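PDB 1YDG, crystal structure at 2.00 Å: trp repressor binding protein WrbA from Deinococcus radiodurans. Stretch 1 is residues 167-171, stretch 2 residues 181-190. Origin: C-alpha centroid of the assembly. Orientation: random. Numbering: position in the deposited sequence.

Stretch 1 167-171: YGASV
Stretch 2, residues 181-190: NDRASIRHQV

Residues 181-190 form one part of a longer helix, with phi between -51° and -75° and psi between -32° and -50°. Its i to i+4 backbone bonds run from Ser185 N to Asn181 O (3.0 Å) through Val190 N to Ile186 O (3.1 Å). Residues 168-171 run extended along one side of the helix; Ser170 and Val171 are in a strand. Tyr167 (phi/psi -83/-23) points its side chain away and takes no part. The two stretches run in opposite directions. CA of Val171 lies 6.5 Å from CA of Asp182, CA of Ala169 5.7 Å from CA of Ile186, and CA of Gly168 7.2 Å from CA of Gln189.

Asn181 makes no contact with the other stretch. Asp182 points toward it with chi1 m (-70°) and chi2 -23°. Its CG is 3.7 Å from Val171 CG2, so the carboxylate packs against a methyl of the valine, whose chi1 is t (168°). Arg183 (chi1 m) points away, and Ala184 is out of reach. Ser185 points toward the other stretch with chi1 t; its OG is 4.4 Å from Ala169 CB and is hydrogen-bonded elsewhere in the structure. Ile186 starts sideways, but its m, t side chain comes nearer at its end. Its CG1 meets Ala169 CB at 3.6 Å, an apolar contact between buried residues. Arg187 and His188 take no part.

Gln189 points toward the other stretch with chi1 t, chi2 t and chi3 -32°. This extended side chain accepts a hydrogen bond at OE1 from Ala169 N, 2.9 Å away with an N-H...O angle of 159°. A side-chain amide oxygen thus satisfies a buried backbone NH. Gln189 OE1 is also 3.5 Å from Gly168 CA. Gly168 has phi/psi of 154/158, where a CB would jam against the carbonyl O of Tyr167. Val190 makes no contact.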

ATOM      1  N   TYR B 167      -8.663   1.021   9.718  1.00 16.78           N
ATOM      2  CA  TYR B 167      -8.482   1.971   8.608  1.00 16.61           C
ATOM      3  C   TYR B 167      -9.794   2.632   8.254  1.00 16.13           C
ATOM      4  O   TYR B 167      -9.807   3.713   7.695  1.00 15.60           O
ATOM      5  CB  TYR B 167      -7.896   1.286   7.359  1.00 16.10           C
ATOM      6  CG  TYR B 167      -6.622   0.496   7.586  1.00 15.97           C
ATOM      7  CD1 TYR B 167      -6.412  -0.715   6.932  1.00 16.08           C
ATOM      8  CD2 TYR B 167      -5.624   0.946   8.453  1.00 15.99           C
ATOM      9  CE1 TYR B 167      -5.255  -1.461   7.143  1.00 16.20           C
ATOM     10  CE2 TYR B 167      -4.435   0.193   8.657  1.00 12.83           C
ATOM     11  CZ  TYR B 167      -4.272  -0.996   8.003  1.00 15.41           C
ATOM     12  OH  TYR B 167      -3.131  -1.746   8.175  1.00 17.07           O
ATOM     13  N   GLY B 168     -10.895   1.970   8.590  1.00 16.20           N
ATOM     14  CA  GLY B 168     -12.218   2.447   8.249  1.00 17.62           C
ATOM     15  C   GLY B 168     -13.207   1.302   8.162  1.00 17.54           C
ATOM     16  O   GLY B 168     -12.836   0.155   7.956  1.00 16.94           O
ATOM     17  N   ALA B 169     -14.478   1.631   8.311  1.00 19.31           N
ATOM     18  CA  ALA B 169     -15.552   0.634   8.254  1.00 20.89           C
ATOM     19  C   ALA B 169     -15.469  -0.128   6.945  1.00 22.01           C
ATOM     20  O   ALA B 169     -15.259   0.462   5.885  1.00 21.75           O
ATOM     21  CB  ALA B 169     -16.924   1.304   8.394  1.00 20.40           C
ATOM     22  N   SER B 170     -15.577  -1.446   7.027  1.00 24.02           N
ATOM     23  CA  SER B 170     -15.614  -2.272   5.835  1.00 25.59           C
ATOM     24  C   SER B 170     -16.513  -3.465   6.059  1.00 28.21           C
ATOM     25  O   SER B 170     -16.369  -4.204   7.040  1.00 28.04           O
ATOM     26  CB  SER B 170     -14.214  -2.693   5.363  1.00 26.26           C
ATOM     27  OG  SER B 170     -13.576  -3.557   6.265  1.00 28.05           O
ATOM     28  N   VAL B 171     -17.447  -3.608   5.130  1.00 30.75           N
ATOM     29  CA  VAL B 171     -18.559  -4.517   5.214  1.00 33.59           C
ATOM     30  C   VAL B 171     -18.383  -5.605   4.159  1.00 34.97           C
ATOM     31  O   VAL B 171     -17.907  -5.330   3.056  1.00 35.73           O
ATOM     32  CB  VAL B 171     -19.853  -3.738   4.943  1.00 33.06           C
ATOM     33  CG1 VAL B 171     -21.035  -4.663   4.730  1.00 33.42           C
ATOM     34  CG2 VAL B 171     -20.122  -2.760   6.076  1.00 32.68           C
ATOM     35  N   ASN B 181     -22.951  -4.550  14.185  1.00 37.45           N
ATOM     36  CA  ASN B 181     -21.529  -4.329  14.424  1.00 36.50           C
ATOM     37  C   ASN B 181     -20.932  -3.402  13.355  1.00 34.72           C
ATOM     38  O   ASN B 181     -20.183  -2.464  13.659  1.00 33.61           O
ATOM     39  CB  ASN B 181     -20.776  -5.665  14.440  1.00 37.07           C
ATOM     40  CG  ASN B 181     -21.558  -6.782  15.148  1.00 40.61           C
ATOM     41  OD1 ASN B 181     -21.658  -6.805  16.388  1.00 43.81           O
ATOM     42  ND2 ASN B 181     -22.123  -7.714  14.354  1.00 42.49           N
ATOM     43  N   ASP B 182     -21.281  -3.681  12.101  1.00 33.08           N
ATOM     44  CA  ASP B 182     -20.937  -2.799  10.989  1.00 31.78           C
ATOM     45  C   ASP B 182     -21.536  -1.404  11.158  1.00 30.15           C
ATOM     46  O   ASP B 182     -20.853  -0.410  10.929  1.00 29.33           O
ATOM     47  CB  ASP B 182     -21.358  -3.429   9.658  1.00 31.81           C
ATOM     48  CG  ASP B 182     -20.504  -4.643   9.295  1.00 33.05           C
ATOM     49  OD1 ASP B 182     -19.351  -4.744   9.791  1.00 35.70           O
ATOM     50  OD2 ASP B 182     -20.970  -5.495   8.513  1.00 34.73           O
ATOM     51  N   ARG B 183     -22.784  -1.336  11.603  1.00 28.50           N
ATOM     52  CA  ARG B 183     -23.474  -0.062  11.794  1.00 27.78           C
ATOM     53  C   ARG B 183     -22.885   0.752  12.933  1.00 26.24           C
ATOM     54  O   ARG B 183     -22.793   1.964  12.837  1.00 24.97           O
ATOM     55  CB  ARG B 183     -24.971  -0.285  12.019  1.00 27.66           C
ATOM     56  CG  ARG B 183     -25.659  -0.878  10.798  1.00 28.12           C
ATOM     57  CD  ARG B 183     -27.170  -0.976  10.946  1.00 29.65           C
ATOM     58  NE  ARG B 183     -27.809  -1.529   9.743  1.00 30.35           N
ATOM     59  CZ  ARG B 183     -28.030  -0.863   8.606  1.00 33.12           C
ATOM     60  NH1 ARG B 183     -27.653   0.411   8.460  1.00 33.61           N
ATOM     61  NH2 ARG B 183     -28.624  -1.486   7.586  1.00 33.03           N
ATOM     62  N   ALA B 184     -22.484   0.082  14.004  1.00 25.34           N
ATOM     63  CA  ALA B 184     -21.871   0.768  15.155  1.00 24.52           C
ATOM     64  C   ALA B 184     -20.465   1.240  14.830  1.00 23.49           C
ATOM     65  O   ALA B 184     -20.008   2.272  15.325  1.00 24.31           O
ATOM     66  CB  ALA B 184     -21.845  -0.169  16.350  1.00 24.90           C
ATOM     67  N   SER B 185     -19.792   0.482  13.978  1.00 21.94           N
ATOM     68  CA  SER B 185     -18.473   0.831  13.479  1.00 21.23           C
ATOM     69  C   SER B 185     -18.533   2.151  12.700  1.00 19.93           C
ATOM     70  O   SER B 185     -17.776   3.095  12.970  1.00 19.57           O
ATOM     71  CB  SER B 185     -17.966  -0.308  12.601  1.00 21.25           C
ATOM     72  OG  SER B 185     -16.570  -0.265  12.449  1.00 23.09           O
ATOM     73  N   ILE B 186     -19.482   2.228  11.770  1.00 18.89           N
ATOM     74  CA  ILE B 186     -19.692   3.428  10.970  1.00 18.54           C
ATOM     75  C   ILE B 186     -20.028   4.616  11.868  1.00 18.15           C
ATOM     76  O   ILE B 186     -19.414   5.668  11.745  1.00 16.83           O
ATOM     77  CB  ILE B 186     -20.817   3.191   9.923  1.00 18.34           C
ATOM     78  CG1 ILE B 186     -20.343   2.203   8.860  1.00 17.19           C
ATOM     79  CG2 ILE B 186     -21.266   4.494   9.279  1.00 18.38           C
ATOM     80  CD1 ILE B 186     -21.467   1.471   8.169  1.00 17.72           C
ATOM     81  N   ARG B 187     -20.988   4.432  12.779  1.00 18.05           N
ATOM     82  CA  ARG B 187     -21.422   5.513  13.679  1.00 19.23           C
ATOM     83  C   ARG B 187     -20.269   6.130  14.463  1.00 18.26           C
ATOM     84  O   ARG B 187     -20.163   7.358  14.592  1.00 19.36           O
ATOM     85  CB  ARG B 187     -22.486   5.012  14.673  1.00 19.39           C
ATOM     86  CG  ARG B 187     -23.840   4.642  14.058  1.00 21.81           C
ATOM     87  CD  ARG B 187     -24.990   4.559  15.111  1.00 23.60           C
ATOM     88  NE  ARG B 187     -24.863   3.453  16.081  1.00 26.65           N
ATOM     89  CZ  ARG B 187     -25.311   2.202  15.906  1.00 28.57           C
ATOM     90  NH1 ARG B 187     -25.907   1.829  14.779  1.00 29.56           N
ATOM     91  NH2 ARG B 187     -25.148   1.301  16.867  1.00 29.50           N
ATOM     92  N   HIS B 188     -19.421   5.278  15.016  1.00 18.11           N
ATOM     93  CA  HIS B 188     -18.298   5.724  15.827  1.00 17.52           C
ATOM     94  C   HIS B 188     -17.273   6.475  14.989  1.00 16.59           C
ATOM     95  O   HIS B 188     -16.797   7.556  15.383  1.00 15.96           O
ATOM     96  CB  HIS B 188     -17.634   4.538  16.539  1.00 18.06           C
ATOM     97  CG  HIS B 188     -16.322   4.882  17.179  1.00 19.86           C
ATOM     98  ND1 HIS B 188     -16.233   5.644  18.328  1.00 24.08           N
ATOM     99  CD2 HIS B 188     -15.047   4.615  16.803  1.00 22.65           C
ATOM    100  CE1 HIS B 188     -14.958   5.814  18.642  1.00 24.94           C
ATOM    101  NE2 HIS B 188     -14.218   5.193  17.736  1.00 23.61           N
ATOM    102  N   GLN B 189     -16.943   5.897  13.840  1.00 15.92           N
ATOM    103  CA  GLN B 189     -16.017   6.526  12.882  1.00 15.99           C
ATOM    104  C   GLN B 189     -16.411   7.963  12.562  1.00 15.72           C
ATOM    105  O   GLN B 189     -15.570   8.857  12.602  1.00 15.39           O
ATOM    106  CB  GLN B 189     -15.935   5.726  11.595  1.00 15.52           C
ATOM    107  CG  GLN B 189     -14.938   6.295  10.577  1.00 15.61           C
ATOM    108  CD  GLN B 189     -14.806   5.449   9.347  1.00 15.54           C
ATOM    109  OE1 GLN B 189     -14.945   4.226   9.404  1.00 14.15           O
ATOM    110  NE2 GLN B 189     -14.517   6.094   8.202  1.00 15.70           N
ATOM    111  N   VAL B 190     -17.690   8.163  12.267  1.00 16.06           N
ATOM    112  CA  VAL B 190     -18.215   9.466  11.872  1.00 16.23           C
ATOM    113  C   VAL B 190     -18.327  10.390  13.082  1.00 16.67           C
ATOM    114  O   VAL B 190     -17.917  11.538  13.014  1.00 16.08           O
ATOM    115  CB  VAL B 190     -19.584   9.331  11.167  1.00 16.48           C
ATOM    116  CG1 VAL B 190     -20.180  10.718  10.823  1.00 15.51           C
ATOM    117  CG2 VAL B 190     -19.456   8.487   9.883  1.00 16.08           C
TER